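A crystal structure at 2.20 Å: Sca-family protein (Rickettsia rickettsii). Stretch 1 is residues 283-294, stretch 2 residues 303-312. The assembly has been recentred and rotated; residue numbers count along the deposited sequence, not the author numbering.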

# COMPACT_ATOMS: atom_id res chain seq x y z
N LYS A 283 -6.24 7.53 0.80
CA LYS A 283 -6.68 8.74 1.50
C LYS A 283 -6.13 8.71 2.94
O LYS A 283 -5.82 7.64 3.45
CB LYS A 283 -8.23 8.87 1.54
CG LYS A 283 -8.98 8.71 0.21
CD LYS A 283 -8.64 9.80 -0.76
CE LYS A 283 -9.64 9.93 -1.87
NZ LYS A 283 -9.33 11.15 -2.67
N PHE A 284 -6.10 9.87 3.59
CA PHE A 284 -5.72 10.02 4.99
C PHE A 284 -6.83 10.76 5.68
O PHE A 284 -7.36 11.75 5.14
CB PHE A 284 -4.35 10.73 5.16
CG PHE A 284 -3.23 9.80 4.73
CD1 PHE A 284 -2.81 8.77 5.57
CD2 PHE A 284 -2.66 9.91 3.47
CE1 PHE A 284 -1.82 7.87 5.15
CE2 PHE A 284 -1.65 9.02 3.07
CZ PHE A 284 -1.25 8.00 3.91
N ALA A 285 -7.22 10.25 6.85
CA ALA A 285 -8.29 10.80 7.66
C ALA A 285 -7.74 12.00 8.47
O ALA A 285 -7.41 11.86 9.63
CB ALA A 285 -8.85 9.71 8.58
N GLY A 286 -7.63 13.15 7.82
CA GLY A 286 -7.07 14.35 8.45
C GLY A 286 -5.75 14.72 7.78
O GLY A 286 -5.31 14.03 6.86
N THR A 287 -5.12 15.80 8.23
CA THR A 287 -3.91 16.44 7.69
C THR A 287 -2.63 16.15 8.48
O THR A 287 -1.53 16.27 7.93
CB THR A 287 -4.13 17.99 7.65
OG1 THR A 287 -5.43 18.27 7.15
CG2 THR A 287 -3.10 18.72 6.80
N GLY A 288 -2.77 15.80 9.75
CA GLY A 288 -1.63 15.54 10.62
C GLY A 288 -0.93 14.23 10.32
O GLY A 288 -1.43 13.41 9.56
N ASP A 289 0.20 14.02 10.98
CA ASP A 289 1.04 12.83 10.87
C ASP A 289 0.35 11.60 11.45
O ASP A 289 0.68 10.48 11.05
CB ASP A 289 2.38 13.06 11.58
CG ASP A 289 3.33 13.94 10.78
OD1 ASP A 289 3.05 14.19 9.59
OD2 ASP A 289 4.35 14.35 11.34
N ASP A 290 -0.62 11.81 12.36
CA ASP A 290 -1.37 10.74 13.02
C ASP A 290 -2.60 10.32 12.21
O ASP A 290 -3.29 9.37 12.61
CB ASP A 290 -1.75 11.15 14.46
CG ASP A 290 -2.64 12.40 14.56
OD1 ASP A 290 -2.54 13.29 13.67
OD2 ASP A 290 -3.41 12.50 15.53
N ALA A 291 -2.90 11.04 11.09
CA ALA A 291 -4.06 10.73 10.24
C ALA A 291 -3.93 9.28 9.67
O ALA A 291 -2.92 8.92 9.08
CB ALA A 291 -4.16 11.73 9.11
N ILE A 292 -4.96 8.46 9.91
CA ILE A 292 -4.96 7.07 9.48
C ILE A 292 -5.27 6.96 7.98
O ILE A 292 -6.08 7.72 7.46
CB ILE A 292 -5.88 6.19 10.39
CG1 ILE A 292 -5.54 4.67 10.25
CG2 ILE A 292 -7.37 6.46 10.17
CD1 ILE A 292 -4.06 4.25 10.79
N ALA A 293 -4.60 6.02 7.31
CA ALA A 293 -4.84 5.76 5.89
C ALA A 293 -6.20 5.12 5.76
O ALA A 293 -6.59 4.32 6.61
CB ALA A 293 -3.78 4.80 5.35
N TYR A 294 -6.94 5.48 4.73
CA TYR A 294 -8.23 4.85 4.44
C TYR A 294 -8.44 4.79 2.95
O TYR A 294 -7.77 5.52 2.20
CB TYR A 294 -9.43 5.49 5.19
CG TYR A 294 -9.96 6.78 4.61
CD1 TYR A 294 -9.49 8.01 5.06
CD2 TYR A 294 -10.98 6.77 3.66
CE1 TYR A 294 -10.03 9.21 4.58
CE2 TYR A 294 -11.51 7.96 3.15
CZ TYR A 294 -11.04 9.18 3.62
OH TYR A 294 -11.59 10.33 3.12
N THR A 303 -9.89 1.14 6.69
CA THR A 303 -8.69 1.87 7.08
C THR A 303 -7.53 0.90 6.85
O THR A 303 -7.74 -0.32 6.85
CB THR A 303 -8.76 2.36 8.53
OG1 THR A 303 -8.89 1.23 9.40
CG2 THR A 303 -9.89 3.36 8.75
N LEU A 304 -6.33 1.45 6.66
CA LEU A 304 -5.12 0.64 6.55
C LEU A 304 -4.31 0.89 7.83
O LEU A 304 -4.56 1.89 8.49
CB LEU A 304 -4.32 0.95 5.26
CG LEU A 304 -5.08 0.74 3.91
CD1 LEU A 304 -4.18 1.03 2.76
CD2 LEU A 304 -5.50 -0.70 3.73
N ALA A 305 -3.36 -0.00 8.17
CA ALA A 305 -2.60 0.06 9.43
C ALA A 305 -1.40 1.00 9.37
O ALA A 305 -0.37 0.71 9.96
CB ALA A 305 -2.18 -1.34 9.84
N VAL A 306 -1.52 2.09 8.65
CA VAL A 306 -0.41 3.03 8.46
C VAL A 306 -0.91 4.48 8.60
O VAL A 306 -1.95 4.85 8.05
CB VAL A 306 0.34 2.73 7.11
CG1 VAL A 306 -0.47 3.14 5.86
CG2 VAL A 306 1.74 3.32 7.10
N THR A 307 -0.19 5.28 9.37
CA THR A 307 -0.58 6.68 9.53
C THR A 307 0.10 7.47 8.43
O THR A 307 1.01 6.96 7.79
CB THR A 307 -0.16 7.23 10.91
OG1 THR A 307 1.26 7.16 10.98
CG2 THR A 307 -0.84 6.51 12.10
N ARG A 308 -0.30 8.74 8.25
CA ARG A 308 0.32 9.61 7.25
C ARG A 308 1.83 9.81 7.48
O ARG A 308 2.60 9.74 6.52
CB ARG A 308 -0.41 10.94 7.19
CG ARG A 308 -0.35 11.50 5.79
CD ARG A 308 0.11 12.91 5.72
NE ARG A 308 -0.34 13.45 4.44
CZ ARG A 308 -0.60 14.73 4.22
NH1 ARG A 308 -0.46 15.63 5.18
NH2 ARG A 308 -1.00 15.13 3.02
N GLY A 309 2.21 10.04 8.72
CA GLY A 309 3.61 10.23 9.09
C GLY A 309 4.41 8.99 8.78
O GLY A 309 5.47 9.08 8.18
N LYS A 310 3.89 7.81 9.14
CA LYS A 310 4.59 6.55 8.84
C LYS A 310 4.68 6.31 7.31
O LYS A 310 5.74 5.95 6.79
CB LYS A 310 3.92 5.37 9.57
CG LYS A 310 4.58 4.01 9.31
CD LYS A 310 6.04 3.95 9.73
CE LYS A 310 6.22 4.09 11.23
NZ LYS A 310 7.65 3.91 11.58
N TYR A 311 3.58 6.56 6.60
CA TYR A 311 3.52 6.39 5.16
C TYR A 311 4.56 7.27 4.45
O TYR A 311 5.28 6.76 3.60
CB TYR A 311 2.11 6.72 4.64
CG TYR A 311 1.99 6.57 3.14
CD1 TYR A 311 1.91 5.32 2.55
CD2 TYR A 311 1.95 7.70 2.31
CE1 TYR A 311 1.78 5.18 1.17
CE2 TYR A 311 1.80 7.57 0.93
CZ TYR A 311 1.72 6.31 0.37
OH TYR A 311 1.59 6.15 -0.99
N LYS A 312 4.65 8.57 4.84
CA LYS A 312 5.65 9.49 4.29
C LYS A 312 7.09 9.02 4.59
O LYS A 312 7.94 9.10 3.71
CB LYS A 312 5.43 10.94 4.79
CG LYS A 312 4.05 11.54 4.40
CD LYS A 312 3.77 11.66 2.88
CE LYS A 312 2.30 11.98 2.57
NZ LYS A 312 2.08 12.41 1.16

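Where a strand gives way to a helix, packing depends on backbone bonds that fix the register and on side chains shaped to the hollows that remain. In this Sca-family protein, Tyr294 pairs antiparallel with Thr303 and Ile292 with Thr307, on the two sides of a corner at Ala305. Ala293 bonds in both directions, its N to Val306 O (3.0 Å) and its O to Leu304 N (2.9 Å), and a beta bulge absorbs the register shift. The small methyl of Ala293 fits here because its CB already touches Val306 CG1 at 3.7 Å and Leu304 CB at 3.9 Å. On the face shared with Thr303 and Thr307, Ile292 extends CD1 to 3.3 Å from Leu304 O, filling the space beside that corner.

Beyond Thr307, the helix start meets the turn from Gly288 to Ala291. Ala291 O accepts from Arg308 N and Asp289 O from Gly309 N, each at 2.8 Å, while Thr307 OG1 caps the helix by accepting from Lys310 N (3.3 Å). Glycine suits position 309: an ideal CB would lie 3.0 Å from Asp289 CB, a clash. Buried Phe284 points toward the second stretch and fills a hollow lined by Arg308 and Tyr311. Arg308 CG lies over one ring face, 3.5 Å from Phe284 CG, and Phe284 CZ meets Tyr311 CD2 at 3.6 Å, the two rings inclined at 50°.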